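Local coordinates for flavohemoglobin (Malassezia yamatoensis, PDB 6O0A), which binds heme and FAD, is required for nitric oxide resistance, and probably detoxifies nitric oxide as a dioxygenase, at residues Gln164-Lys178 and Met189-Pro201. Residues are numbered along the deposited sequence; the frame is centred on the assembly and turned at random.
Sequences QQANNIVRAKFKLVK and MVFEPADNTAMTP
The antiparallel β-hairpin that opens the FAD-binding barrel pairs Leu176 with Phe191 and Lys175 with Glu192. A classic β bulge shifts its register by one residue: Val177 N (2.9 Å) and Lys178 N (3.3 Å) both donate to Val190 O. On the face bearing Leu176, that leucine's CG anti to the backbone N (chi1 177°) and a chi2 of 60° together bring CD1 over one face of the Phe191 ring, 4.0 Å from its centroid, in a CH-π contact. Its CD2 meets Met189 CE, the methionine crossing it at about a right angle. All three are apolar and suit this buried side, the leucine and methionine chains fitting round the rigid ring, whereas Lys175 and Lys178 carry their amines off the other face toward solvent.

Where the strand ends, Phe174 lies alongside Pro193, whose CA sits over the ring, while Met199 brings its sulfur to the ring edge. Asp195 replaces a strand carbonyl: OD2 takes Lys173 N (3.0 Å) from above the carboxylate plane, and OD1 closes an Asx turn by accepting from Thr197 N. Beyond it, Asn167 ND2 donates almost straight (2.8 Å) to Ala198 O, which lies in the plane of the Asn167 amide. Thr200 OG1 serves twice, accepting from Ala166 N (2.9 Å) and donating to Gln165 OE1 (2.7 Å). Side-chain bonds thus tie the linker after helix 137-163 to the loop leaving a bulged hairpin, as befits the six-stranded antiparallel flavin domain of the ferredoxin reductase family.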
loop_
_atom_site.group_PDB
_atom_site.type_symbol
_atom_site.label_atom_id
_atom_site.label_comp_id
_atom_site.label_asym_id
_atom_site.label_seq_id
_atom_site.Cartn_x
_atom_site.Cartn_y
_atom_site.Cartn_z
ATOM N N GLN A 164 10.573 -16.127 -0.399
ATOM C CA GLN A 164 9.322 -16.798 -0.731
ATOM C C GLN A 164 9.035 -16.829 -2.229
ATOM O O GLN A 164 8.077 -17.496 -2.645
ATOM C CB GLN A 164 8.155 -16.115 -0.013
ATOM C CG GLN A 164 8.246 -16.137 1.506
ATOM C CD GLN A 164 7.037 -15.498 2.161
ATOM O OE1 GLN A 164 6.939 -14.274 2.253
ATOM N NE2 GLN A 164 6.103 -16.325 2.612
ATOM N N GLN A 165 9.832 -16.145 -3.046
ATOM C CA GLN A 165 9.487 -15.984 -4.450
ATOM C C GLN A 165 9.876 -17.208 -5.278
ATOM O O GLN A 165 10.799 -17.960 -4.950
ATOM C CB GLN A 165 10.175 -14.756 -5.038
ATOM C CG GLN A 165 9.840 -13.497 -4.288
ATOM C CD GLN A 165 8.352 -13.331 -4.150
ATOM O OE1 GLN A 165 7.624 -13.321 -5.144
ATOM N NE2 GLN A 165 7.881 -13.229 -2.914
ATOM N N ALA A 166 9.177 -17.360 -6.401
ATOM C CA ALA A 166 9.418 -18.427 -7.362
ATOM C C ALA A 166 10.531 -18.095 -8.343
ATOM O O ALA A 166 10.808 -18.897 -9.240
ATOM C CB ALA A 166 8.124 -18.726 -8.135
ATOM N N ASN A 167 11.170 -16.937 -8.198
ATOM C CA ASN A 167 12.199 -16.495 -9.123
ATOM C C ASN A 167 13.222 -15.693 -8.332
ATOM O O ASN A 167 13.048 -15.440 -7.138
ATOM C CB ASN A 167 11.603 -15.659 -10.251
ATOM C CG ASN A 167 10.858 -14.455 -9.728
ATOM O OD1 ASN A 167 11.447 -13.599 -9.061
ATOM N ND2 ASN A 167 9.557 -14.379 -10.015
ATOM N N ASN A 168 14.298 -15.290 -9.012
ATOM C CA ASN A 168 15.386 -14.561 -8.375
ATOM C C ASN A 168 15.530 -13.150 -8.939
ATOM O O ASN A 168 16.627 -12.587 -8.936
ATOM C CB ASN A 168 16.699 -15.328 -8.526
ATOM C CG ASN A 168 17.136 -15.449 -9.969
ATOM O OD1 ASN A 168 16.358 -15.201 -10.893
ATOM N ND2 ASN A 168 18.401 -15.821 -10.176
ATOM N N ILE A 169 14.443 -12.570 -9.446
ATOM C CA ILE A 169 14.479 -11.229 -10.008
ATOM C C ILE A 169 13.589 -10.330 -9.159
ATOM O O ILE A 169 12.911 -10.792 -8.244
ATOM C CB ILE A 169 14.076 -11.207 -11.499
ATOM C CG1 ILE A 169 12.777 -11.970 -11.774
ATOM C CG2 ILE A 169 15.213 -11.833 -12.323
ATOM C CD1 ILE A 169 11.471 -11.289 -11.325
ATOM N N VAL A 170 13.609 -9.029 -9.457
ATOM C CA VAL A 170 12.687 -8.106 -8.801
ATOM C C VAL A 170 11.573 -7.634 -9.724
ATOM O O VAL A 170 10.533 -7.182 -9.222
ATOM C CB VAL A 170 13.409 -6.900 -8.162
ATOM C CG1 VAL A 170 14.323 -7.385 -7.026
ATOM C CG2 VAL A 170 14.192 -6.114 -9.184
ATOM N N ARG A 171 11.748 -7.719 -11.041
ATOM C CA ARG A 171 10.656 -7.492 -11.975
ATOM C C ARG A 171 10.971 -8.226 -13.270
ATOM O O ARG A 171 12.135 -8.523 -13.572
ATOM C CB ARG A 171 10.420 -5.998 -12.224
ATOM C CG ARG A 171 11.660 -5.207 -12.589
ATOM C CD ARG A 171 11.314 -3.726 -12.613
ATOM N NE ARG A 171 12.458 -2.871 -12.895
ATOM C CZ ARG A 171 13.203 -2.294 -11.954
ATOM N NH1 ARG A 171 14.217 -1.519 -12.297
ATOM N NH2 ARG A 171 12.929 -2.495 -10.672
ATOM N N ALA A 172 9.912 -8.538 -14.019
ATOM C CA ALA A 172 10.040 -9.333 -15.234
ATOM C C ALA A 172 9.099 -8.779 -16.294
ATOM O O ALA A 172 8.131 -8.085 -15.985
ATOM C CB ALA A 172 9.746 -10.819 -14.977
ATOM N N LYS A 173 9.380 -9.114 -17.553
ATOM C CA LYS A 173 8.645 -8.527 -18.670
ATOM C C LYS A 173 7.308 -9.230 -18.871
ATOM O O LYS A 173 7.245 -10.464 -18.884
ATOM C CB LYS A 173 9.477 -8.613 -19.952
ATOM C CG LYS A 173 9.088 -7.593 -21.013
ATOM C CD LYS A 173 9.425 -6.165 -20.588
ATOM C CE LYS A 173 10.891 -5.831 -20.806
ATOM N NZ LYS A 173 11.166 -4.390 -20.529
ATOM N N PHE A 174 6.245 -8.438 -19.019
ATOM C CA PHE A 174 4.908 -8.936 -19.309
ATOM C C PHE A 174 4.358 -8.261 -20.557
ATOM O O PHE A 174 4.732 -7.131 -20.890
ATOM C CB PHE A 174 3.940 -8.692 -18.134
ATOM C CG PHE A 174 4.066 -9.703 -17.028
ATOM C CD1 PHE A 174 5.186 -9.717 -16.207
ATOM C CD2 PHE A 174 3.067 -10.640 -16.808
ATOM C CE1 PHE A 174 5.316 -10.652 -15.186
ATOM C CE2 PHE A 174 3.185 -11.587 -15.786
ATOM C CZ PHE A 174 4.314 -11.585 -14.970
ATOM N N LYS A 175 3.453 -8.958 -21.232
ATOM C CA LYS A 175 2.771 -8.436 -22.404
ATOM C C LYS A 175 1.308 -8.166 -22.064
ATOM O O LYS A 175 0.652 -8.965 -21.383
ATOM C CB LYS A 175 2.886 -9.425 -23.572
ATOM C CG LYS A 175 2.069 -9.067 -24.810
ATOM C CD LYS A 175 1.692 -10.327 -25.583
ATOM C CE LYS A 175 2.313 -10.358 -26.961
ATOM N NZ LYS A 175 1.826 -11.531 -27.751
ATOM N N LEU A 176 0.799 -7.035 -22.534
ATOM C CA LEU A 176 -0.613 -6.709 -22.353
ATOM C C LEU A 176 -1.428 -7.516 -23.362
ATOM O O LEU A 176 -1.290 -7.329 -24.576
ATOM C CB LEU A 176 -0.821 -5.201 -22.513
ATOM C CG LEU A 176 -2.279 -4.742 -22.416
ATOM C CD1 LEU A 176 -2.905 -5.100 -21.039
ATOM C CD2 LEU A 176 -2.398 -3.235 -22.673
ATOM N N VAL A 177 -2.265 -8.436 -22.877
ATOM C CA VAL A 177 -3.029 -9.307 -23.768
ATOM C C VAL A 177 -4.504 -8.936 -23.852
ATOM O O VAL A 177 -5.166 -9.335 -24.826
ATOM C CB VAL A 177 -2.877 -10.798 -23.385
ATOM C CG1 VAL A 177 -1.402 -11.226 -23.449
ATOM C CG2 VAL A 177 -3.474 -11.079 -22.002
ATOM N N LYS A 178 -5.042 -8.199 -22.881
ATOM C CA LYS A 178 -6.441 -7.792 -22.934
ATOM C C LYS A 178 -6.608 -6.461 -22.214
ATOM O O LYS A 178 -6.066 -6.257 -21.126
ATOM C CB LYS A 178 -7.368 -8.845 -22.317
ATOM C CG LYS A 178 -8.841 -8.595 -22.596
ATOM C CD LYS A 178 -9.716 -9.703 -22.015
ATOM C CE LYS A 178 -11.163 -9.546 -22.466
ATOM N NZ LYS A 178 -12.024 -10.602 -21.879
ATOM N N MET A 189 -7.052 -4.477 -17.182
ATOM C CA MET A 189 -5.910 -4.889 -18.003
ATOM C C MET A 189 -5.421 -6.267 -17.581
ATOM O O MET A 189 -5.234 -6.520 -16.388
ATOM C CB MET A 189 -4.780 -3.864 -17.865
ATOM C CG MET A 189 -5.274 -2.457 -18.198
ATOM S SD MET A 189 -3.968 -1.214 -18.013
ATOM C CE MET A 189 -2.922 -1.643 -19.397
ATOM N N VAL A 190 -5.196 -7.151 -18.552
ATOM C CA VAL A 190 -4.678 -8.493 -18.287
ATOM C C VAL A 190 -3.318 -8.641 -18.956
ATOM O O VAL A 190 -3.195 -8.417 -20.165
ATOM C CB VAL A 190 -5.632 -9.588 -18.791
ATOM C CG1 VAL A 190 -5.033 -10.979 -18.507
ATOM C CG2 VAL A 190 -7.033 -9.442 -18.147
ATOM N N PHE A 191 -2.311 -9.057 -18.174
ATOM C CA PHE A 191 -0.941 -9.243 -18.638
ATOM C C PHE A 191 -0.520 -10.708 -18.532
ATOM O O PHE A 191 -0.946 -11.430 -17.622
ATOM C CB PHE A 191 0.052 -8.402 -17.814
ATOM C CG PHE A 191 -0.124 -6.908 -17.949
ATOM C CD1 PHE A 191 -1.025 -6.221 -17.144
ATOM C CD2 PHE A 191 0.635 -6.193 -18.853
ATOM C CE1 PHE A 191 -1.171 -4.843 -17.256
ATOM C CE2 PHE A 191 0.499 -4.817 -18.971
ATOM C CZ PHE A 191 -0.413 -4.143 -18.180
ATOM N N GLU A 192 0.348 -11.146 -19.438
ATOM C CA GLU A 192 0.950 -12.468 -19.356
ATOM C C GLU A 192 2.454 -12.352 -19.524
ATOM O O GLU A 192 2.944 -11.383 -20.113
ATOM C CB GLU A 192 0.368 -13.413 -20.422
ATOM C CG GLU A 192 -1.066 -13.812 -20.082
ATOM C CD GLU A 192 -1.705 -14.680 -21.147
ATOM O OE1 GLU A 192 -1.005 -15.051 -22.109
ATOM O OE2 GLU A 192 -2.908 -14.982 -21.016
ATOM N N PRO A 193 3.219 -13.307 -18.994
ATOM C CA PRO A 193 4.684 -13.197 -19.097
ATOM C C PRO A 193 5.139 -13.111 -20.543
ATOM O O PRO A 193 4.619 -13.800 -21.428
ATOM C CB PRO A 193 5.195 -14.479 -18.431
ATOM C CG PRO A 193 4.129 -14.856 -17.490
ATOM C CD PRO A 193 2.816 -14.435 -18.140
ATOM N N ALA A 194 6.134 -12.254 -20.768
ATOM C CA ALA A 194 6.801 -12.113 -22.052
ATOM C C ALA A 194 8.254 -12.546 -21.968
ATOM O O ALA A 194 9.020 -12.315 -22.909
ATOM C CB ALA A 194 6.708 -10.667 -22.554
ATOM N N ASP A 195 8.668 -13.118 -20.841
ATOM C CA ASP A 195 9.934 -13.820 -20.774
ATOM C C ASP A 195 9.679 -15.111 -19.998
ATOM O O ASP A 195 8.529 -15.471 -19.732
ATOM C CB ASP A 195 11.047 -12.906 -20.224
ATOM C CG ASP A 195 10.810 -12.426 -18.805
ATOM O OD1 ASP A 195 10.240 -13.187 -17.996
ATOM O OD2 ASP A 195 11.222 -11.277 -18.491
ATOM N N ASN A 196 10.740 -15.826 -19.642
ATOM C CA ASN A 196 10.570 -17.152 -19.063
ATOM C C ASN A 196 10.644 -17.159 -17.541
ATOM O O ASN A 196 10.761 -18.233 -16.948
ATOM C CB ASN A 196 11.591 -18.110 -19.667
ATOM C CG ASN A 196 11.336 -18.349 -21.140
ATOM O OD1 ASN A 196 10.193 -18.236 -21.607
ATOM N ND2 ASN A 196 12.390 -18.675 -21.883
ATOM N N THR A 197 10.541 -16.000 -16.899
ATOM C CA THR A 197 10.594 -15.934 -15.440
ATOM C C THR A 197 9.357 -16.582 -14.823
ATOM O O THR A 197 8.230 -16.256 -15.197
ATOM C CB THR A 197 10.697 -14.474 -14.984
ATOM O OG1 THR A 197 11.969 -13.935 -15.373
ATOM C CG2 THR A 197 10.553 -14.369 -13.479
ATOM N N ALA A 198 9.568 -17.496 -13.874
ATOM C CA ALA A 198 8.445 -18.142 -13.199
ATOM C C ALA A 198 7.696 -17.138 -12.326
ATOM O O ALA A 198 8.307 -16.285 -11.677
ATOM C CB ALA A 198 8.942 -19.315 -12.350
ATOM N N MET A 199 6.361 -17.244 -12.304
ATOM C CA MET A 199 5.520 -16.353 -11.515
ATOM C C MET A 199 5.346 -16.891 -10.098
ATOM O O MET A 199 5.067 -18.081 -9.906
ATOM C CB MET A 199 4.142 -16.184 -12.164
ATOM C CG MET A 199 4.168 -15.418 -13.483
ATOM S SD MET A 199 2.567 -15.494 -14.307
ATOM C CE MET A 199 1.512 -14.729 -13.073
ATOM N N THR A 200 5.508 -16.004 -9.117
ATOM C CA THR A 200 5.114 -16.320 -7.749
ATOM C C THR A 200 3.594 -16.275 -7.649
ATOM O O THR A 200 2.984 -15.312 -8.130
ATOM C CB THR A 200 5.716 -15.305 -6.778
ATOM O OG1 THR A 200 7.142 -15.329 -6.898
ATOM C CG2 THR A 200 5.345 -15.655 -5.349
ATOM N N PRO A 201 2.955 -17.279 -7.053
ATOM C CA PRO A 201 1.501 -17.215 -6.863
ATOM C C PRO A 201 1.124 -16.065 -5.945
ATOM O O PRO A 201 1.702 -15.888 -4.873
ATOM C CB PRO A 201 1.163 -18.573 -6.234
ATOM C CG PRO A 201 2.298 -19.465 -6.597
ATOM C CD PRO A 201 3.514 -18.569 -6.627
HETATM O O HOH W 1 7.643 -12.627 -17.187
#